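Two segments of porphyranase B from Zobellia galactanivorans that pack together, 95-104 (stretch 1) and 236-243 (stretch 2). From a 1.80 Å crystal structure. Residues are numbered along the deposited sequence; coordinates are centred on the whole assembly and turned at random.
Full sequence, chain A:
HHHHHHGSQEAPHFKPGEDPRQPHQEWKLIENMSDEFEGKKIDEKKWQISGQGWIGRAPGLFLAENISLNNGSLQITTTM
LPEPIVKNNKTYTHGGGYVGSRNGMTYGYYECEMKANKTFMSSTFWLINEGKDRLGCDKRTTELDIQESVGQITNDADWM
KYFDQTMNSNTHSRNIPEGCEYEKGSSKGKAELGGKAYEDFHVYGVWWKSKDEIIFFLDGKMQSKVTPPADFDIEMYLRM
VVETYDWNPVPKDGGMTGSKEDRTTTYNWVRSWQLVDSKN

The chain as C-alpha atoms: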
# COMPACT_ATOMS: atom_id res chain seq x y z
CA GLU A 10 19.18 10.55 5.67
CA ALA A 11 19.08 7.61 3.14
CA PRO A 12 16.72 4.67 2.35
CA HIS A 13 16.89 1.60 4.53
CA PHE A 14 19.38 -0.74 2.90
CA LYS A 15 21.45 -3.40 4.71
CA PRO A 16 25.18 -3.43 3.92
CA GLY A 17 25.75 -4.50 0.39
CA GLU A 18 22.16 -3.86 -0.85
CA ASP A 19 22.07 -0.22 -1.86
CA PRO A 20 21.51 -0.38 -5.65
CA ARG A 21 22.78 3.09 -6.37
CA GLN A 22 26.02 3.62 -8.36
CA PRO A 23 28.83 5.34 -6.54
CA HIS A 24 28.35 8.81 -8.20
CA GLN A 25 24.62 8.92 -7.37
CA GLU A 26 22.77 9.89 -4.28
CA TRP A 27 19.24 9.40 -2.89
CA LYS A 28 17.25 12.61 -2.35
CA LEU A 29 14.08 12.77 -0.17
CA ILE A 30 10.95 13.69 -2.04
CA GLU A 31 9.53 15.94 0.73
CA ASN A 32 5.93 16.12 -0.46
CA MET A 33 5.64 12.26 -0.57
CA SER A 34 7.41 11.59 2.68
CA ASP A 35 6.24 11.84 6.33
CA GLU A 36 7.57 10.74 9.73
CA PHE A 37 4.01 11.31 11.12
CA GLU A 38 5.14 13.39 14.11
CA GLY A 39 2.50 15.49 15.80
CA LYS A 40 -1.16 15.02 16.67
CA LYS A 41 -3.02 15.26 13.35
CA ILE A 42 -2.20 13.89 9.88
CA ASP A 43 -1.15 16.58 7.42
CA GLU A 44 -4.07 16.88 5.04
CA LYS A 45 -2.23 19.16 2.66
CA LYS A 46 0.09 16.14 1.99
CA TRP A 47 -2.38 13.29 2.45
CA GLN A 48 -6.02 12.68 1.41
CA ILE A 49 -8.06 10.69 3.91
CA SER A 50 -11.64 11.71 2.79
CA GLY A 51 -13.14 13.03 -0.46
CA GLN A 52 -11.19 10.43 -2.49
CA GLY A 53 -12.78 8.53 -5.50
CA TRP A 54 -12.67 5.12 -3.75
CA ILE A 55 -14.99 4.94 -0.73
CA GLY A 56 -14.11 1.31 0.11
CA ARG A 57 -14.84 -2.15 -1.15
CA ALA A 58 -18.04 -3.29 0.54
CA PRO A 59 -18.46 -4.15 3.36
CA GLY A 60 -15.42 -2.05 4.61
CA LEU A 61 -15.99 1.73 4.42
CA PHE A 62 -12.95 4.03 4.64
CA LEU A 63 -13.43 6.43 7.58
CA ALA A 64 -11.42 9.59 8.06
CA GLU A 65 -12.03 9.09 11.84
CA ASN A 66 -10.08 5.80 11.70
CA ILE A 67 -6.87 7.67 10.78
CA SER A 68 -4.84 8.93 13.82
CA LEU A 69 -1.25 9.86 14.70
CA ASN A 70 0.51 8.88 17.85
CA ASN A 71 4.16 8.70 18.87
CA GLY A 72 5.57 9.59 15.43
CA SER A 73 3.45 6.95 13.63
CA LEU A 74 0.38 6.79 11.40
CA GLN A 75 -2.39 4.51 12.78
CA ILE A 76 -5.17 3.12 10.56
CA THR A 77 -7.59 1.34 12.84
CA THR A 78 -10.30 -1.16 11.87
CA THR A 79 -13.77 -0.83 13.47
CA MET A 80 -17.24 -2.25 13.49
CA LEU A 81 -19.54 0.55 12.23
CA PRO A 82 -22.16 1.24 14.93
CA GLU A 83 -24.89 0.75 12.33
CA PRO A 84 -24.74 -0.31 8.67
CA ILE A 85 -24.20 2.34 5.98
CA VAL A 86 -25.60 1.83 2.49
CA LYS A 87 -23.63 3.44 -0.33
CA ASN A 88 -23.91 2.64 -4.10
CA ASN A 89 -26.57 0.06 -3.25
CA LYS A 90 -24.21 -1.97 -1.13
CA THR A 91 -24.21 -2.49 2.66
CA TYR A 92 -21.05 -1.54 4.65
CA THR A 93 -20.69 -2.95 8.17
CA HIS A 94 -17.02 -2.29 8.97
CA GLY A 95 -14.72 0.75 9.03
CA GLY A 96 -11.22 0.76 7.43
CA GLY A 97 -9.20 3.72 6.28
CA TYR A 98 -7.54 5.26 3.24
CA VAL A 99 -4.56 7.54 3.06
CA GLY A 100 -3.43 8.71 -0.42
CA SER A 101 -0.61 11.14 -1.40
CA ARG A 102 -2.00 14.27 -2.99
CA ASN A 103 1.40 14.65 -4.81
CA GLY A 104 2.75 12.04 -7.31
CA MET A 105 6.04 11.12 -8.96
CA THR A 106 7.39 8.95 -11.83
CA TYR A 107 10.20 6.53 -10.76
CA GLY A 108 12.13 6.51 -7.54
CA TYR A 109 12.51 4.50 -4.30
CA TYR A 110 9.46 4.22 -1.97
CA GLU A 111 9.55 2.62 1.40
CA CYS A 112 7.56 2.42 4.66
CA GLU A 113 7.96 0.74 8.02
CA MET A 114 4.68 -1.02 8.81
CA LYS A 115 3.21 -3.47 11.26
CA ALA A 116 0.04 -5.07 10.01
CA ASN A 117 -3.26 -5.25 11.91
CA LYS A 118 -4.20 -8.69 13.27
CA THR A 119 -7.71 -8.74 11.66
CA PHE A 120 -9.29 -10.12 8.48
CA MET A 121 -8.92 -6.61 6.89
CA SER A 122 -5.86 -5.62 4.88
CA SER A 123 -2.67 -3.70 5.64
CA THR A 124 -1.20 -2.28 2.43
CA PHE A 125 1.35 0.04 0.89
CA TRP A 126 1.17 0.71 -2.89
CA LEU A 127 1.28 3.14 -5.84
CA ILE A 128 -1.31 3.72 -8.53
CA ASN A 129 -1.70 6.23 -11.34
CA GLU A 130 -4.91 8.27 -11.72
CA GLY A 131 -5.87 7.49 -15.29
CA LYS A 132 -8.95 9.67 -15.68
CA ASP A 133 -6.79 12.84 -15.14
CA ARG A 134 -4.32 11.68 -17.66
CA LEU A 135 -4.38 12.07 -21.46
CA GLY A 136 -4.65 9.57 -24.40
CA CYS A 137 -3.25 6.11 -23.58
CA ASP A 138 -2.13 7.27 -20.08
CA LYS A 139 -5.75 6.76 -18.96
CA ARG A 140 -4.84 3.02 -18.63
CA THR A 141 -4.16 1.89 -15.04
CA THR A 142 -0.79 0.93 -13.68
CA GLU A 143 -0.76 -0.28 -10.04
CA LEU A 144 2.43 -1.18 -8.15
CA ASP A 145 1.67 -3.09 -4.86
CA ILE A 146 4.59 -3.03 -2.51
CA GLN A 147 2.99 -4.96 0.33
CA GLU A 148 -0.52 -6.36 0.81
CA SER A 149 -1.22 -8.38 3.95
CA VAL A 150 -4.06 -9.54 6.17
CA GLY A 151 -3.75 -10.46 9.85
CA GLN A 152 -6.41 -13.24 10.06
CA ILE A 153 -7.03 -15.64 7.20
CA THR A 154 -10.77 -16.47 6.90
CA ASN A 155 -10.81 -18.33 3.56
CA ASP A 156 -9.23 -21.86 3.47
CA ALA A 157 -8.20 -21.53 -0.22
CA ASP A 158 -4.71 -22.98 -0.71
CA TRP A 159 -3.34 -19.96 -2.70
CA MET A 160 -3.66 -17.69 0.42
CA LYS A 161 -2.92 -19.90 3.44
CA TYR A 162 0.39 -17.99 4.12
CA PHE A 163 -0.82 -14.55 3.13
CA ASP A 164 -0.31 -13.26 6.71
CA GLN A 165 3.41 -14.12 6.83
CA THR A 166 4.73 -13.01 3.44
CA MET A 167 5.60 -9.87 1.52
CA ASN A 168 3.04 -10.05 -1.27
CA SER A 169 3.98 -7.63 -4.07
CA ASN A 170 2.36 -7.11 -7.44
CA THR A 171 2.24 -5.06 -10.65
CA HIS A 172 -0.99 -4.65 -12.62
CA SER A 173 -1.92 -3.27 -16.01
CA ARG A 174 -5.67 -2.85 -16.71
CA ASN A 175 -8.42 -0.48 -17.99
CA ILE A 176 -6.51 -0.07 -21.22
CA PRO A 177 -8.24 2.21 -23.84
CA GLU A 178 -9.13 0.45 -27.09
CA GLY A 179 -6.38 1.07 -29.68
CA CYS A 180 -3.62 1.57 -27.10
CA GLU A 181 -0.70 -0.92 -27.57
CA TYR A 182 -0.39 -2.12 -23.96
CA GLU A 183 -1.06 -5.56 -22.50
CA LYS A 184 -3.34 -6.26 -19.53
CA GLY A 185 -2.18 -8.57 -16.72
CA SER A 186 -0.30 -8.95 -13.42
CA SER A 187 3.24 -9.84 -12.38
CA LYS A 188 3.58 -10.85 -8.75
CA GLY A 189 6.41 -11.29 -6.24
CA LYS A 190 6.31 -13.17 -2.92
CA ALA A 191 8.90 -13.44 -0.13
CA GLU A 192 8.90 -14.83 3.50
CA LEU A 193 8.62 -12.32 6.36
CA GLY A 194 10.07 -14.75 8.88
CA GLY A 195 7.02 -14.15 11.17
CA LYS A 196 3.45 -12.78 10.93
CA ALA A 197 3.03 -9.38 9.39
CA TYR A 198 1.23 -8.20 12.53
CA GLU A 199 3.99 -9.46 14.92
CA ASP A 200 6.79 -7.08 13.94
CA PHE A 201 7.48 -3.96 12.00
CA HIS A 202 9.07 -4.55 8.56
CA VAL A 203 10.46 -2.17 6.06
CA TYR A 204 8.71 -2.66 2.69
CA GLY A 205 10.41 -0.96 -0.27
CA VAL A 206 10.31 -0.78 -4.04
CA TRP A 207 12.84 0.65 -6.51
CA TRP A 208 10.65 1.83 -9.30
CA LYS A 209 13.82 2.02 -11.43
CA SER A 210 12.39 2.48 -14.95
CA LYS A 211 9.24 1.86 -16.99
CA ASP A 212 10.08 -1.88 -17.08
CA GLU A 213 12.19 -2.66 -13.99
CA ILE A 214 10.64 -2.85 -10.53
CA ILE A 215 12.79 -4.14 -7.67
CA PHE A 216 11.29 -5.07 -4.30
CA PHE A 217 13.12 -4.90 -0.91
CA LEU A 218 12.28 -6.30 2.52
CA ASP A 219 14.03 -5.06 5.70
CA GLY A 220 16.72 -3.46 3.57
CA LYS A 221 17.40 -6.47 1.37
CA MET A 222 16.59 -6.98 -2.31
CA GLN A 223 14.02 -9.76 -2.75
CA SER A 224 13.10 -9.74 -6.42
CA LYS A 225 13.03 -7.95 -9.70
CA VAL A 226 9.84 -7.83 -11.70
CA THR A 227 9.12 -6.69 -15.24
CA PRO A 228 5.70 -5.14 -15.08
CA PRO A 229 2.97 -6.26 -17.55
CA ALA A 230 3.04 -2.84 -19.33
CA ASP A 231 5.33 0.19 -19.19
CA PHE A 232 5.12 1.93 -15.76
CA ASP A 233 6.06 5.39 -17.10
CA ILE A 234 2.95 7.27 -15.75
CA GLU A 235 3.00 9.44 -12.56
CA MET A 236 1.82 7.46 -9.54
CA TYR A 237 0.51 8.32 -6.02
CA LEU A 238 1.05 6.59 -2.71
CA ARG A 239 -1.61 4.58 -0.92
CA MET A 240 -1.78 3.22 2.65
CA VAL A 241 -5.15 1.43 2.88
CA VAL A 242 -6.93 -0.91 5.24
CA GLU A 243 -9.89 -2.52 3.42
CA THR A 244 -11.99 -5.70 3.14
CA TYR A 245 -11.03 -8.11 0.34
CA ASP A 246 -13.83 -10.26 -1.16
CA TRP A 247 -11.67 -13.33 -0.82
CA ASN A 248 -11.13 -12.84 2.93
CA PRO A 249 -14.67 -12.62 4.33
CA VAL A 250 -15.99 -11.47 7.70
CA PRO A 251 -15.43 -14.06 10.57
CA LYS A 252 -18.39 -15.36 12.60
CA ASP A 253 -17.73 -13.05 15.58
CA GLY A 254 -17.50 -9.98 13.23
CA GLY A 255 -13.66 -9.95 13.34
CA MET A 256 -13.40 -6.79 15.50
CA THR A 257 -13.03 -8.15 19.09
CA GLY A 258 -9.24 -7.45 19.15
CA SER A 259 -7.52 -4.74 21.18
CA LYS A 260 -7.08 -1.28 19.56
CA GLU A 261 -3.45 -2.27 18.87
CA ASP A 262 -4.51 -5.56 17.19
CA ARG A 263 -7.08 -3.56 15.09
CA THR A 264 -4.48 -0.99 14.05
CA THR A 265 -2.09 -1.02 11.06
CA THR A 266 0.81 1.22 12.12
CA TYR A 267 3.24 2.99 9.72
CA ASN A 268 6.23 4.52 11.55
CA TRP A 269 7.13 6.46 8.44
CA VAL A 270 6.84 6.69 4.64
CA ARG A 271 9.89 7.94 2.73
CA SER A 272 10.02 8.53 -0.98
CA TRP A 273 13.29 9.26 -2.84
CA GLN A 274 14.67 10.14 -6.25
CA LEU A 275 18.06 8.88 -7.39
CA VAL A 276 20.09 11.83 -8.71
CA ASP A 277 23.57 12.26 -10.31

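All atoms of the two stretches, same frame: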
# COMPACT_ATOMS: atom_id res chain seq x y z
N GLY A 95 -15.50 -0.44 9.41
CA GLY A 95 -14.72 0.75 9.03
C GLY A 95 -13.27 0.40 8.79
O GLY A 95 -12.68 -0.28 9.61
N GLY A 96 -12.70 0.85 7.65
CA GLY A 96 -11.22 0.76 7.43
C GLY A 96 -10.75 2.17 7.24
O GLY A 96 -11.30 3.12 7.87
N GLY A 97 -9.69 2.38 6.44
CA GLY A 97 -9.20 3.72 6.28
C GLY A 97 -8.35 3.79 5.03
O GLY A 97 -7.83 2.75 4.52
N TYR A 98 -8.20 5.02 4.55
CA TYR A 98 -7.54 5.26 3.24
C TYR A 98 -6.68 6.47 3.45
O TYR A 98 -7.15 7.49 4.07
CB TYR A 98 -8.61 5.50 2.18
CG TYR A 98 -8.11 6.09 0.83
CD1 TYR A 98 -8.05 5.32 -0.30
CD2 TYR A 98 -7.65 7.44 0.75
CE1 TYR A 98 -7.62 5.84 -1.53
CE2 TYR A 98 -7.21 7.97 -0.48
CZ TYR A 98 -7.24 7.15 -1.60
OH TYR A 98 -6.89 7.61 -2.81
N VAL A 99 -5.42 6.36 3.03
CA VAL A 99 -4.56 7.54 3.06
C VAL A 99 -3.85 7.56 1.69
O VAL A 99 -3.14 6.58 1.39
CB VAL A 99 -3.49 7.43 4.19
CG1 VAL A 99 -2.62 8.77 4.23
CG2 VAL A 99 -4.11 7.16 5.58
N GLY A 100 -4.07 8.59 0.88
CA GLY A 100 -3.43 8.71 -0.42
C GLY A 100 -2.61 9.99 -0.55
O GLY A 100 -2.99 11.07 -0.01
N SER A 101 -1.44 9.89 -1.20
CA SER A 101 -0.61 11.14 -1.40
C SER A 101 -1.28 12.07 -2.37
O SER A 101 -1.75 11.64 -3.44
CB SER A 101 0.86 10.79 -1.82
OG SER A 101 0.90 10.24 -3.15
N ARG A 102 -1.40 13.35 -2.02
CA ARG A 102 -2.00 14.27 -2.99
C ARG A 102 -0.95 14.64 -4.07
O ARG A 102 -1.35 15.08 -5.15
CB ARG A 102 -2.44 15.54 -2.27
CG ARG A 102 -3.52 15.30 -1.27
CD ARG A 102 -3.98 16.68 -0.68
NE ARG A 102 -4.93 16.44 0.40
CZ ARG A 102 -6.26 16.37 0.22
NH1 ARG A 102 -6.81 16.46 -0.99
NH2 ARG A 102 -7.05 16.17 1.27
N ASN A 103 0.33 14.44 -3.80
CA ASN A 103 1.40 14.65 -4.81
C ASN A 103 1.94 13.31 -5.36
O ASN A 103 1.93 12.31 -4.65
CB ASN A 103 2.54 15.44 -4.16
CG ASN A 103 2.10 16.87 -3.81
OD1 ASN A 103 1.88 17.68 -4.72
ND2 ASN A 103 1.93 17.15 -2.52
N GLY A 104 2.27 13.29 -6.66
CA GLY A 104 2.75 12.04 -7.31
C GLY A 104 4.17 12.21 -7.85
O GLY A 104 4.75 13.34 -7.81
N MET A 236 2.62 8.25 -10.48
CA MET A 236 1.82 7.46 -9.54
C MET A 236 1.80 8.11 -8.16
O MET A 236 2.62 8.96 -7.86
CB MET A 236 2.32 6.01 -9.44
CG MET A 236 1.90 5.23 -10.70
SD MET A 236 1.92 3.42 -10.47
CE MET A 236 3.61 3.00 -10.70
N TYR A 237 0.81 7.71 -7.34
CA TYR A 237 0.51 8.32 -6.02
C TYR A 237 0.51 7.23 -5.02
O TYR A 237 0.06 6.10 -5.37
CB TYR A 237 -0.91 8.96 -6.04
CG TYR A 237 -1.00 10.07 -7.11
CD1 TYR A 237 -0.78 11.44 -6.77
CD2 TYR A 237 -1.17 9.73 -8.49
CE1 TYR A 237 -0.84 12.47 -7.77
CE2 TYR A 237 -1.20 10.74 -9.49
CZ TYR A 237 -1.01 12.09 -9.10
OH TYR A 237 -1.03 13.08 -10.08
N LEU A 238 0.96 7.56 -3.79
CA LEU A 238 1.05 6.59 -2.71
C LEU A 238 -0.32 6.27 -2.10
O LEU A 238 -1.29 7.10 -2.15
CB LEU A 238 1.96 7.08 -1.59
CG LEU A 238 3.46 7.06 -1.95
CD1 LEU A 238 4.24 7.95 -0.96
CD2 LEU A 238 4.06 5.64 -1.96
N ARG A 239 -0.40 5.05 -1.59
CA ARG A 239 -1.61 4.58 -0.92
C ARG A 239 -1.20 3.80 0.33
O ARG A 239 -0.36 2.88 0.25
CB ARG A 239 -2.37 3.59 -1.79
CG ARG A 239 -2.89 4.19 -3.11
CD ARG A 239 -4.21 5.03 -2.83
NE ARG A 239 -4.71 5.61 -4.07
CZ ARG A 239 -4.42 6.83 -4.53
NH1 ARG A 239 -3.53 7.56 -3.94
NH2 ARG A 239 -5.05 7.26 -5.63
N MET A 240 -1.87 4.08 1.46
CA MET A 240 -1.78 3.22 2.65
C MET A 240 -3.27 2.96 3.02
O MET A 240 -4.01 3.90 3.40
CB MET A 240 -1.03 3.95 3.80
CG MET A 240 0.51 4.11 3.56
SD MET A 240 0.74 5.73 2.63
CE MET A 240 0.55 7.02 3.86
N VAL A 241 -3.70 1.71 2.90
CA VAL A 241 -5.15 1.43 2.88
C VAL A 241 -5.39 0.20 3.70
O VAL A 241 -4.63 -0.81 3.65
CB VAL A 241 -5.68 1.25 1.42
CG1 VAL A 241 -7.14 0.66 1.39
CG2 VAL A 241 -5.59 2.63 0.65
N VAL A 242 -6.52 0.22 4.41
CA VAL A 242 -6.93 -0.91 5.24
C VAL A 242 -8.37 -1.17 4.79
O VAL A 242 -9.24 -0.29 4.94
CB VAL A 242 -6.89 -0.51 6.77
CG1 VAL A 242 -7.65 -1.61 7.62
CG2 VAL A 242 -5.42 -0.37 7.25
N GLU A 243 -8.62 -2.33 4.18
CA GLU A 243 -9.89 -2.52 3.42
C GLU A 243 -10.43 -3.93 3.72
O GLU A 243 -9.73 -4.74 4.35
CB GLU A 243 -9.58 -2.46 1.93
CG GLU A 243 -8.93 -3.72 1.39
CD GLU A 243 -7.86 -3.39 0.36
OE1 GLU A 243 -8.18 -3.47 -0.85
OE2 GLU A 243 -6.72 -3.07 0.77
O HOH W 1 -3.81 10.38 -4.53

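The two segments lie side by side as antiparallel strands, their axes 4.6 Å apart at closest approach. At the start of stretch 2, Met-236 directs its side chain away and contributes mainly backbone: its O lies 3.1 Å from Gly-104 CA. Gly-104 also sits over one face of the Tyr-237 ring, its CA 4.0 Å from the ring centroid in a CH-pi contact. A CB at Gly-104 would clash with both Met-236 O and Tyr-237 CE1, so glycine is what allows this close approach.

At Leu-238 a side chain enters the backbone ladder. Ser-101 N donates to Leu-238 O (3.0 Å), but Leu-238 N donates to Ser-101 OG (2.8 Å) rather than to a main-chain carbonyl. The apolar side chain of Leu-238 is buried while its backbone does the bonding. The hydroxyl in turn donates to Asn-103 O, 2.8 Å from Ser-101 OG, and so ties Ser-101 to the backbone two residues on.

Arg-239 faces Gly-100 in a non-hydrogen-bonded pair. Its long side chain folds back, with NH1 donating to Leu-238 O (2.9 Å) and to a water that also donates to Ser-101 O. A CB on Gly-100 would clash with Arg-239 NH1. Tyr-98 OH lies over one face of the guanidinium, 3.1 Å from Arg-239 CZ, a contact without hydrogen-bonding geometry.

Met-240 pairs with Val-99 through two hydrogen bonds, Met-240 N to Val-99 O (2.8 Å) and Val-99 N to Met-240 O (2.9 Å). On the face Met-240 shares with Val-99 and Val-242, its flexible thioether chain brings CE to 3.6 Å from Val-99 CG1. Val-241, on the face shared with Tyr-98 and Arg-239, sets CG2 3.8 Å from Tyr-98 CD1, an apolar contact suited to a buried branched side chain.

Val-242 completes the ladder, its N 2.9 Å from Gly-97 O and its O 3.1 Å from Gly-97 N. Its beta-branched side chain suits a strand and a buried sheet face, paired with Gly-97, which has no side chain of its own.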